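Local coordinates for protein ribokinase, putative (Burkholderia thailandensis, PDB 3B1R) that probably phosphorylates nucleosides, as a nucleoside kinase of the ribokinase (PfkB) family, and binds AMP and magnesium, at residues Y196-D201 with A262-L267; E243-V248 with L283-G288. All coordinates share one frame; numbering follows the deposited sequence.

Interaction 1 of 2, residues Y196-D201 with A262-L267; sequences YIAVND and AFRGGL. With AMP (adenosine monophosphate), chain H.
Strand 196-200 and the helical segment 262-267 run nearly antiparallel, at 155°, with their axes 10.3 Å apart and Ala-198 facing Arg-264. Arg-264 spans this gap: its chain is extended from CG to NE, and NH2 reaches Ala-198 O at 2.8 Å in a hydrogen bond that is weak, bent to 146° at the hydrogen. The methyl of Ala-198 lies over one face of the guanidinium, with CB 3.8 Å from Arg-264 NE, while Val-199 CA sits at the group's edge. A small residue suits this place, since it lets the flat cation settle against the strand. Strand 196-200 is a parallel strand inside the large sheet of the Rossmann-like ribokinase fold, and helix 259-272 packs against it. The buried charge is met by a salt bridge from NE to Asp-174, and NH1 bonds to Gly-260 O; together these should fix the guanidinium's rotation. One turn on, Leu-267 adds an apolar touch, CD2 to Ala-198 CB at 4.1 Å. Phe-263 has its CG anti to the backbone N (chi1 -177°), which carries the ring to the ribose of AMP, CD1 lying 3.7 Å from AMP O2'. At the strand's end Asn-200 N-caps the next helix, OD1 accepting from Glu-203 N.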
ATOM      1  N   TYR A 196     -23.407  14.492 -15.993  1.00 18.92           N
ATOM      2  CA  TYR A 196     -23.326  14.191 -14.564  1.00 19.15           C
ATOM      3  C   TYR A 196     -21.878  14.066 -14.113  1.00 19.20           C
ATOM      4  O   TYR A 196     -21.024  13.614 -14.873  1.00 19.26           O
ATOM      5  CB  TYR A 196     -24.056  12.882 -14.235  1.00 19.09           C
ATOM      6  CG  TYR A 196     -25.403  12.711 -14.917  1.00 19.01           C
ATOM      7  CD1 TYR A 196     -25.543  11.892 -16.043  1.00 19.13           C
ATOM      8  CD2 TYR A 196     -26.537  13.366 -14.435  1.00 18.51           C
ATOM      9  CE1 TYR A 196     -26.793  11.734 -16.673  1.00 19.11           C
ATOM     10  CE2 TYR A 196     -27.779  13.219 -15.059  1.00 19.56           C
ATOM     11  CZ  TYR A 196     -27.899  12.403 -16.167  1.00 19.43           C
ATOM     12  OH  TYR A 196     -29.136  12.265 -16.763  1.00 20.58           O
ATOM     13  N   ILE A 197     -21.601  14.478 -12.877  1.00 19.41           N
ATOM     14  CA  ILE A 197     -20.305  14.209 -12.260  1.00 19.70           C
ATOM     15  C   ILE A 197     -20.550  13.307 -11.047  1.00 19.31           C
ATOM     16  O   ILE A 197     -21.437  13.585 -10.236  1.00 19.11           O
ATOM     17  CB  ILE A 197     -19.528  15.515 -11.910  1.00 20.25           C
ATOM     18  CG1 ILE A 197     -18.401  15.264 -10.902  1.00 20.61           C
ATOM     19  CG2 ILE A 197     -20.454  16.581 -11.376  1.00 21.63           C
ATOM     20  CD1 ILE A 197     -17.070  14.885 -11.540  1.00 21.72           C
ATOM     21  N   ALA A 198     -19.796  12.208 -10.965  1.00 18.34           N
ATOM     22  CA  ALA A 198     -19.909  11.246  -9.861  1.00 17.94           C
ATOM     23  C   ALA A 198     -18.526  10.952  -9.280  1.00 17.56           C
ATOM     24  O   ALA A 198     -17.705  10.302  -9.926  1.00 17.69           O
ATOM     25  CB  ALA A 198     -20.586   9.959 -10.332  1.00 17.86           C
ATOM     26  N   VAL A 199     -18.256  11.458  -8.079  1.00 17.58           N
ATOM     27  CA  VAL A 199     -16.954  11.243  -7.423  1.00 17.57           C
ATOM     28  C   VAL A 199     -17.126  10.830  -5.963  1.00 17.77           C
ATOM     29  O   VAL A 199     -18.222  10.919  -5.420  1.00 18.00           O
ATOM     30  CB  VAL A 199     -16.045  12.499  -7.497  1.00 17.86           C
ATOM     31  CG1 VAL A 199     -15.433  12.681  -8.898  1.00 18.58           C
ATOM     32  CG2 VAL A 199     -16.801  13.744  -7.061  1.00 17.18           C
ATOM     33  N   ASN A 200     -16.055  10.356  -5.323  1.00 17.69           N
ATOM     34  CA  ASN A 200     -16.086  10.168  -3.876  1.00 17.69           C
ATOM     35  C   ASN A 200     -15.649  11.489  -3.248  1.00 17.68           C
ATOM     36  O   ASN A 200     -15.211  12.382  -3.978  1.00 17.83           O
ATOM     37  CB  ASN A 200     -15.259   8.935  -3.406  1.00 17.77           C
ATOM     38  CG  ASN A 200     -13.746   9.116  -3.541  1.00 17.54           C
ATOM     39  OD1 ASN A 200     -13.208  10.219  -3.406  1.00 16.56           O
ATOM     40  ND2 ASN A 200     -13.043   7.999  -3.774  1.00 18.00           N
ATOM     41  N   ASP A 201     -15.780  11.636  -1.930  1.00 17.72           N
ATOM     42  CA  ASP A 201     -15.617  12.958  -1.315  1.00 17.83           C
ATOM     43  C   ASP A 201     -14.190  13.518  -1.372  1.00 18.06           C
ATOM     44  O   ASP A 201     -13.988  14.743  -1.395  1.00 18.74           O
ATOM     45  CB  ASP A 201     -16.195  13.004   0.109  1.00 18.69           C
ATOM     46  CG  ASP A 201     -15.455  12.093   1.102  1.00 18.69           C
ATOM     47  OD1 ASP A 201     -14.619  11.263   0.690  1.00 18.01           O
ATOM     48  OD2 ASP A 201     -15.742  12.206   2.315  1.00 22.69           O
ATOM     49  N   ALA A 262     -19.480  -0.263  -8.606  1.00 18.06           N
ATOM     50  CA  ALA A 262     -20.798  -0.877  -8.381  1.00 18.54           C
ATOM     51  C   ALA A 262     -21.900   0.183  -8.245  1.00 18.61           C
ATOM     52  O   ALA A 262     -22.968   0.065  -8.851  1.00 19.04           O
ATOM     53  CB  ALA A 262     -20.748  -1.741  -7.107  1.00 18.21           C
ATOM     54  N   PHE A 263     -21.623   1.205  -7.432  1.00 18.50           N
ATOM     55  CA  PHE A 263     -22.535   2.324  -7.186  1.00 18.29           C
ATOM     56  C   PHE A 263     -22.871   2.994  -8.512  1.00 18.50           C
ATOM     57  O   PHE A 263     -24.032   3.318  -8.768  1.00 18.30           O
ATOM     58  CB  PHE A 263     -21.874   3.327  -6.220  1.00 18.36           C
ATOM     59  CG  PHE A 263     -22.747   4.497  -5.832  1.00 18.18           C
ATOM     60  CD1 PHE A 263     -23.479   4.473  -4.649  1.00 17.65           C
ATOM     61  CD2 PHE A 263     -22.804   5.642  -6.629  1.00 17.80           C
ATOM     62  CE1 PHE A 263     -24.278   5.553  -4.277  1.00 17.13           C
ATOM     63  CE2 PHE A 263     -23.598   6.728  -6.258  1.00 17.97           C
ATOM     64  CZ  PHE A 263     -24.338   6.678  -5.080  1.00 17.63           C
ATOM     65  N   ARG A 264     -21.859   3.172  -9.363  1.00 18.43           N
ATOM     66  CA  ARG A 264     -22.085   3.763 -10.674  1.00 19.16           C
ATOM     67  C   ARG A 264     -22.816   2.801 -11.601  1.00 19.43           C
ATOM     68  O   ARG A 264     -23.571   3.235 -12.473  1.00 19.71           O
ATOM     69  CB  ARG A 264     -20.798   4.287 -11.278  1.00 19.12           C
ATOM     70  CG  ARG A 264     -20.363   5.596 -10.631  1.00 19.29           C
ATOM     71  CD  ARG A 264     -18.919   5.777 -10.889  1.00 20.69           C
ATOM     72  NE  ARG A 264     -18.333   6.886 -10.147  1.00 19.21           N
ATOM     73  CZ  ARG A 264     -18.246   6.964  -8.829  1.00 17.19           C
ATOM     74  NH1 ARG A 264     -18.751   6.018  -8.047  1.00 18.95           N
ATOM     75  NH2 ARG A 264     -17.662   8.016  -8.293  1.00 19.87           N
ATOM     76  N   GLY A 265     -22.624   1.499 -11.387  1.00 19.28           N
ATOM     77  CA  GLY A 265     -23.472   0.496 -12.031  1.00 20.08           C
ATOM     78  C   GLY A 265     -24.926   0.828 -11.737  1.00 20.30           C
ATOM     79  O   GLY A 265     -25.746   0.890 -12.647  1.00 21.31           O
ATOM     80  N   GLY A 266     -25.231   1.075 -10.463  1.00 20.19           N
ATOM     81  CA  GLY A 266     -26.582   1.408 -10.029  1.00 20.67           C
ATOM     82  C   GLY A 266     -27.092   2.686 -10.672  1.00 21.02           C
ATOM     83  O   GLY A 266     -28.152   2.694 -11.292  1.00 20.86           O
ATOM     84  N   LEU A 267     -26.319   3.759 -10.523  1.00 20.83           N
ATOM     85  CA  LEU A 267     -26.636   5.068 -11.084  1.00 21.16           C
ATOM     86  C   LEU A 267     -27.049   4.980 -12.557  1.00 21.07           C
ATOM     87  O   LEU A 267     -28.141   5.446 -12.934  1.00 21.12           O
ATOM     88  CB  LEU A 267     -25.425   6.011 -10.924  1.00 21.42           C
ATOM     89  CG  LEU A 267     -25.458   7.294 -10.081  1.00 22.94           C
ATOM     90  CD1 LEU A 267     -26.213   7.170  -8.765  1.00 24.55           C
ATOM     91  CD2 LEU A 267     -24.021   7.824  -9.855  1.00 23.05           C
TER
HETATM   92  P   AMP H 502     -17.087   4.908  -1.775  1.00 15.76           P
HETATM   93  O1P AMP H 502     -16.509   4.803  -3.167  1.00 15.09           O
HETATM   94  O2P AMP H 502     -16.178   4.301  -0.740  1.00 15.02           O
HETATM   95  O3P AMP H 502     -17.611   6.287  -1.447  1.00 14.61           O
HETATM   96  O5' AMP H 502     -18.354   3.933  -1.791  1.00 16.59           O
HETATM   97  C5' AMP H 502     -19.313   4.067  -2.816  1.00 17.52           C
HETATM   98  C4' AMP H 502     -20.677   3.698  -2.274  1.00 19.43           C
HETATM   99  O4' AMP H 502     -20.667   2.304  -1.942  1.00 19.90           O
HETATM  100  C3' AMP H 502     -21.108   4.445  -1.013  1.00 17.96           C
HETATM  101  O3' AMP H 502     -21.725   5.727  -1.243  1.00 17.10           O
HETATM  102  C2' AMP H 502     -22.084   3.432  -0.448  1.00 19.68           C
HETATM  103  O2' AMP H 502     -23.348   3.442  -1.136  1.00 20.00           O
HETATM  104  C1' AMP H 502     -21.418   2.106  -0.744  1.00 18.94           C
HETATM  105  N9  AMP H 502     -20.534   1.864   0.418  1.00 20.66           N
HETATM  106  C8  AMP H 502     -19.221   2.151   0.542  1.00 19.62           C
HETATM  107  N7  AMP H 502     -18.764   1.806   1.781  1.00 21.25           N
HETATM  108  C5  AMP H 502     -19.815   1.307   2.472  1.00 21.82           C
HETATM  109  C6  AMP H 502     -20.048   0.754   3.826  1.00 21.83           C
HETATM  110  N6  AMP H 502     -19.035   0.676   4.719  1.00 20.86           N
HETATM  111  N1  AMP H 502     -21.298   0.348   4.145  1.00 22.14           N
HETATM  112  C2  AMP H 502     -22.322   0.420   3.272  1.00 23.08           C
HETATM  113  N3  AMP H 502     -22.179   0.905   2.024  1.00 23.97           N
HETATM  114  C4  AMP H 502     -20.973   1.346   1.573  1.00 22.02           C

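Interaction 2 of 2, residues E243-V248 with L283-G288; sequences EQIPAV and LASLMG. With AMP (adenosine monophosphate), chain H.
Ser-285 of helix 277-291 faces the chain that leaves edge strand 242-245, and OG donates a 2.7 Å hydrogen bond to Pro-246 O. In this ribokinase-type fold the helix and the segment after the edge strand form part of the nucleotide pocket, here filled by AMP. The serine OG lies anti to its own backbone N (chi1 -179°), and the bond meets a lone pair in the carbonyl plane, with a C=O...OG angle of 139°. The same OG accepts from AMP O2' at 3.0 Å; a small hydroxyl can serve both partners, so that OG links ligand and backbone in one chain of hydrogen bonds. Ile-245 rests its CG2 branch against Ser-285 CB, 3.9 Å away, giving the polar group an apolar neighbour.

Val-248 and Leu-286 make the apolar part of the contact, side chain to side chain. They cross at a slant: Val-248 CG1 meets Leu-286 CD1 at 3.8 Å, while the other valine branch, CG2, rests on the helix backbone at Leu-286 CA. Although the leucine leaves the helix pointing away, its end comes back to the valine, and the short, branched valine fits close to the main chain. Beyond them, Phe-315 of helix 304-315 packs on Val-248. Ala-247, turned from the helix, sets its methyl above the plane of the adenine, near C2 and N3, and Gly-288 lets the ribose approach the helix, its CA 3.4 Å from AMP O4'. One water accepts from Val-248 N, donates to Ser-285 O at 2.6 Å and is hydrogen-bonded to AMP O2'.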
ATOM      1  N   GLU A 243     -30.596  15.413  -2.779  1.00 31.15           N
ATOM      2  CA  GLU A 243     -31.030  14.200  -2.089  1.00 30.53           C
ATOM      3  C   GLU A 243     -29.885  13.638  -1.264  1.00 29.45           C
ATOM      4  O   GLU A 243     -28.763  13.507  -1.759  1.00 29.33           O
ATOM      5  CB  GLU A 243     -31.523  13.125  -3.061  1.00 30.97           C
ATOM      6  CG  GLU A 243     -32.919  13.375  -3.625  1.00 33.14           C
ATOM      7  CD  GLU A 243     -32.907  14.347  -4.793  1.00 35.87           C
ATOM      8  OE1 GLU A 243     -33.973  14.914  -5.102  1.00 34.73           O
ATOM      9  OE2 GLU A 243     -31.823  14.538  -5.401  1.00 38.06           O
ATOM     10  N   GLN A 244     -30.180  13.341  -0.002  1.00 28.14           N
ATOM     11  CA  GLN A 244     -29.285  12.589   0.865  1.00 26.89           C
ATOM     12  C   GLN A 244     -29.590  11.114   0.706  1.00 25.79           C
ATOM     13  O   GLN A 244     -30.692  10.654   1.009  1.00 25.97           O
ATOM     14  CB  GLN A 244     -29.455  13.003   2.321  1.00 27.03           C
ATOM     15  CG  GLN A 244     -29.202  14.479   2.571  1.00 28.09           C
ATOM     16  CD  GLN A 244     -27.846  14.938   2.066  1.00 28.94           C
ATOM     17  OE1 GLN A 244     -27.743  15.986   1.438  1.00 29.94           O
ATOM     18  NE2 GLN A 244     -26.798  14.155   2.342  1.00 29.18           N
ATOM     19  N   ILE A 245     -28.608  10.382   0.205  1.00 24.73           N
ATOM     20  CA  ILE A 245     -28.764   8.961  -0.078  1.00 23.24           C
ATOM     21  C   ILE A 245     -28.175   8.168   1.081  1.00 23.22           C
ATOM     22  O   ILE A 245     -27.019   8.400   1.467  1.00 22.44           O
ATOM     23  CB  ILE A 245     -28.056   8.570  -1.407  1.00 22.73           C
ATOM     24  CG1 ILE A 245     -28.574   9.407  -2.593  1.00 21.50           C
ATOM     25  CG2 ILE A 245     -28.136   7.065  -1.655  1.00 21.44           C
ATOM     26  CD1 ILE A 245     -30.115   9.534  -2.722  1.00 18.86           C
ATOM     27  N   PRO A 246     -28.967   7.232   1.643  1.00 23.23           N
ATOM     28  CA  PRO A 246     -28.489   6.434   2.769  1.00 23.06           C
ATOM     29  C   PRO A 246     -27.530   5.343   2.299  1.00 23.03           C
ATOM     30  O   PRO A 246     -27.534   4.967   1.116  1.00 22.20           O
ATOM     31  CB  PRO A 246     -29.774   5.799   3.302  1.00 23.47           C
ATOM     32  CG  PRO A 246     -30.606   5.602   2.072  1.00 23.83           C
ATOM     33  CD  PRO A 246     -30.317   6.808   1.205  1.00 23.40           C
ATOM     34  N   ALA A 247     -26.700   4.862   3.215  1.00 22.86           N
ATOM     35  CA  ALA A 247     -25.960   3.627   2.973  1.00 23.63           C
ATOM     36  C   ALA A 247     -26.832   2.450   3.400  1.00 24.00           C
ATOM     37  O   ALA A 247     -27.465   2.480   4.464  1.00 24.24           O
ATOM     38  CB  ALA A 247     -24.640   3.620   3.726  1.00 22.93           C
ATOM     39  N   VAL A 248     -26.900   1.425   2.558  1.00 24.34           N
ATOM     40  CA  VAL A 248     -27.508   0.166   2.971  1.00 24.37           C
ATOM     41  C   VAL A 248     -26.488  -0.513   3.886  1.00 24.70           C
ATOM     42  O   VAL A 248     -25.360  -0.787   3.467  1.00 23.98           O
ATOM     43  CB  VAL A 248     -27.866  -0.729   1.747  1.00 24.64           C
ATOM     44  CG1 VAL A 248     -28.520  -2.034   2.186  1.00 24.21           C
ATOM     45  CG2 VAL A 248     -28.781   0.023   0.791  1.00 25.34           C
ATOM     46  N   LEU A 283     -30.594   2.543  -5.221  1.00 17.13           N
ATOM     47  CA  LEU A 283     -30.146   1.369  -5.963  1.00 16.31           C
ATOM     48  C   LEU A 283     -28.618   1.323  -6.086  1.00 16.11           C
ATOM     49  O   LEU A 283     -28.004   0.263  -5.886  1.00 14.95           O
ATOM     50  CB  LEU A 283     -30.807   1.307  -7.337  1.00 16.17           C
ATOM     51  CG  LEU A 283     -30.376   0.168  -8.266  1.00 15.31           C
ATOM     52  CD1 LEU A 283     -30.856  -1.167  -7.728  1.00 14.82           C
ATOM     53  CD2 LEU A 283     -30.905   0.407  -9.668  1.00 16.53           C
ATOM     54  N   ALA A 284     -28.013   2.474  -6.396  1.00 16.04           N
ATOM     55  CA  ALA A 284     -26.555   2.605  -6.477  1.00 15.83           C
ATOM     56  C   ALA A 284     -25.904   2.238  -5.155  1.00 15.96           C
ATOM     57  O   ALA A 284     -24.883   1.533  -5.121  1.00 14.87           O
ATOM     58  CB  ALA A 284     -26.177   4.030  -6.851  1.00 16.43           C
ATOM     59  N   SER A 285     -26.506   2.732  -4.076  1.00 15.80           N
ATOM     60  CA  SER A 285     -26.008   2.520  -2.738  1.00 17.04           C
ATOM     61  C   SER A 285     -26.127   1.046  -2.353  1.00 17.90           C
ATOM     62  O   SER A 285     -25.243   0.497  -1.683  1.00 18.26           O
ATOM     63  CB  SER A 285     -26.753   3.400  -1.751  1.00 16.27           C
ATOM     64  OG  SER A 285     -26.241   3.207  -0.453  1.00 18.17           O
ATOM     65  N   LEU A 286     -27.217   0.412  -2.791  1.00 18.63           N
ATOM     66  CA  LEU A 286     -27.370  -1.021  -2.593  1.00 19.19           C
ATOM     67  C   LEU A 286     -26.206  -1.769  -3.235  1.00 18.58           C
ATOM     68  O   LEU A 286     -25.555  -2.546  -2.562  1.00 18.68           O
ATOM     69  CB  LEU A 286     -28.713  -1.540  -3.109  1.00 19.13           C
ATOM     70  CG  LEU A 286     -28.939  -3.042  -2.866  1.00 20.23           C
ATOM     71  CD1 LEU A 286     -28.792  -3.411  -1.394  1.00 20.49           C
ATOM     72  CD2 LEU A 286     -30.296  -3.459  -3.383  1.00 18.86           C
ATOM     73  N   MET A 287     -25.933  -1.515  -4.514  1.00 18.41           N
ATOM     74  CA  MET A 287     -24.831  -2.203  -5.207  1.00 18.80           C
ATOM     75  C   MET A 287     -23.550  -2.062  -4.390  1.00 19.40           C
ATOM     76  O   MET A 287     -22.850  -3.045  -4.153  1.00 20.04           O
ATOM     77  CB  MET A 287     -24.628  -1.677  -6.638  1.00 18.12           C
ATOM     78  CG  MET A 287     -25.798  -1.906  -7.588  1.00 17.55           C
ATOM     79  SD  MET A 287     -26.282  -3.632  -7.889  1.00 17.53           S
ATOM     80  CE  MET A 287     -24.919  -4.231  -8.874  1.00 14.76           C
ATOM     81  N   GLY A 288     -23.292  -0.839  -3.927  1.00 20.01           N
ATOM     82  CA  GLY A 288     -22.166  -0.522  -3.044  1.00 20.27           C
ATOM     83  C   GLY A 288     -22.104  -1.386  -1.789  1.00 20.91           C
ATOM     84  O   GLY A 288     -21.034  -1.885  -1.442  1.00 20.94           O
TER
HETATM   85  P   AMP H 502     -17.087   4.908  -1.775  1.00 15.76           P
HETATM   86  O1P AMP H 502     -16.509   4.803  -3.167  1.00 15.09           O
HETATM   87  O2P AMP H 502     -16.178   4.301  -0.740  1.00 15.02           O
HETATM   88  O3P AMP H 502     -17.611   6.287  -1.447  1.00 14.61           O
HETATM   89  O5' AMP H 502     -18.354   3.933  -1.791  1.00 16.59           O
HETATM   90  C5' AMP H 502     -19.313   4.067  -2.816  1.00 17.52           C
HETATM   91  C4' AMP H 502     -20.677   3.698  -2.274  1.00 19.43           C
HETATM   92  O4' AMP H 502     -20.667   2.304  -1.942  1.00 19.90           O
HETATM   93  C3' AMP H 502     -21.108   4.445  -1.013  1.00 17.96           C
HETATM   94  O3' AMP H 502     -21.725   5.727  -1.243  1.00 17.10           O
HETATM   95  C2' AMP H 502     -22.084   3.432  -0.448  1.00 19.68           C
HETATM   96  O2' AMP H 502     -23.348   3.442  -1.136  1.00 20.00           O
HETATM   97  C1' AMP H 502     -21.418   2.106  -0.744  1.00 18.94           C
HETATM   98  N9  AMP H 502     -20.534   1.864   0.418  1.00 20.66           N
HETATM   99  C8  AMP H 502     -19.221   2.151   0.542  1.00 19.62           C
HETATM  100  N7  AMP H 502     -18.764   1.806   1.781  1.00 21.25           N
HETATM  101  C5  AMP H 502     -19.815   1.307   2.472  1.00 21.82           C
HETATM  102  C6  AMP H 502     -20.048   0.754   3.826  1.00 21.83           C
HETATM  103  N6  AMP H 502     -19.035   0.676   4.719  1.00 20.86           N
HETATM  104  N1  AMP H 502     -21.298   0.348   4.145  1.00 22.14           N
HETATM  105  C2  AMP H 502     -22.322   0.420   3.272  1.00 23.08           C
HETATM  106  N3  AMP H 502     -22.179   0.905   2.024  1.00 23.97           N
HETATM  107  C4  AMP H 502     -20.973   1.346   1.573  1.00 22.02           C
HETATM  108  O   HOH W   1     -24.462   1.377   0.647  1.00 23.28           O

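The two contacts lie about 10 Å apart, centre to centre, and reach the same nine-stranded sheet: interaction 1 at an inner strand, 196-200, and interaction 2 at its edge strand, 242-245. Their segments alternate along the chain, in the order 196-201, 243-248, 262-267, 283-288, so that helices 259-272 and 277-291, consecutive in sequence, each turn back to an earlier strand region. The helices pack on each other between the contacts, where Phe-263 and Leu-267 meet Ala-284 and the Phe-263 ring lies beside Ser-285. Both touch the same AMP, interaction 1 at the ribose and interaction 2 at ribose and adenine, so the nucleotide pocket is assembled from parts distant in sequence, with His-39 of the second subunit also bonding it.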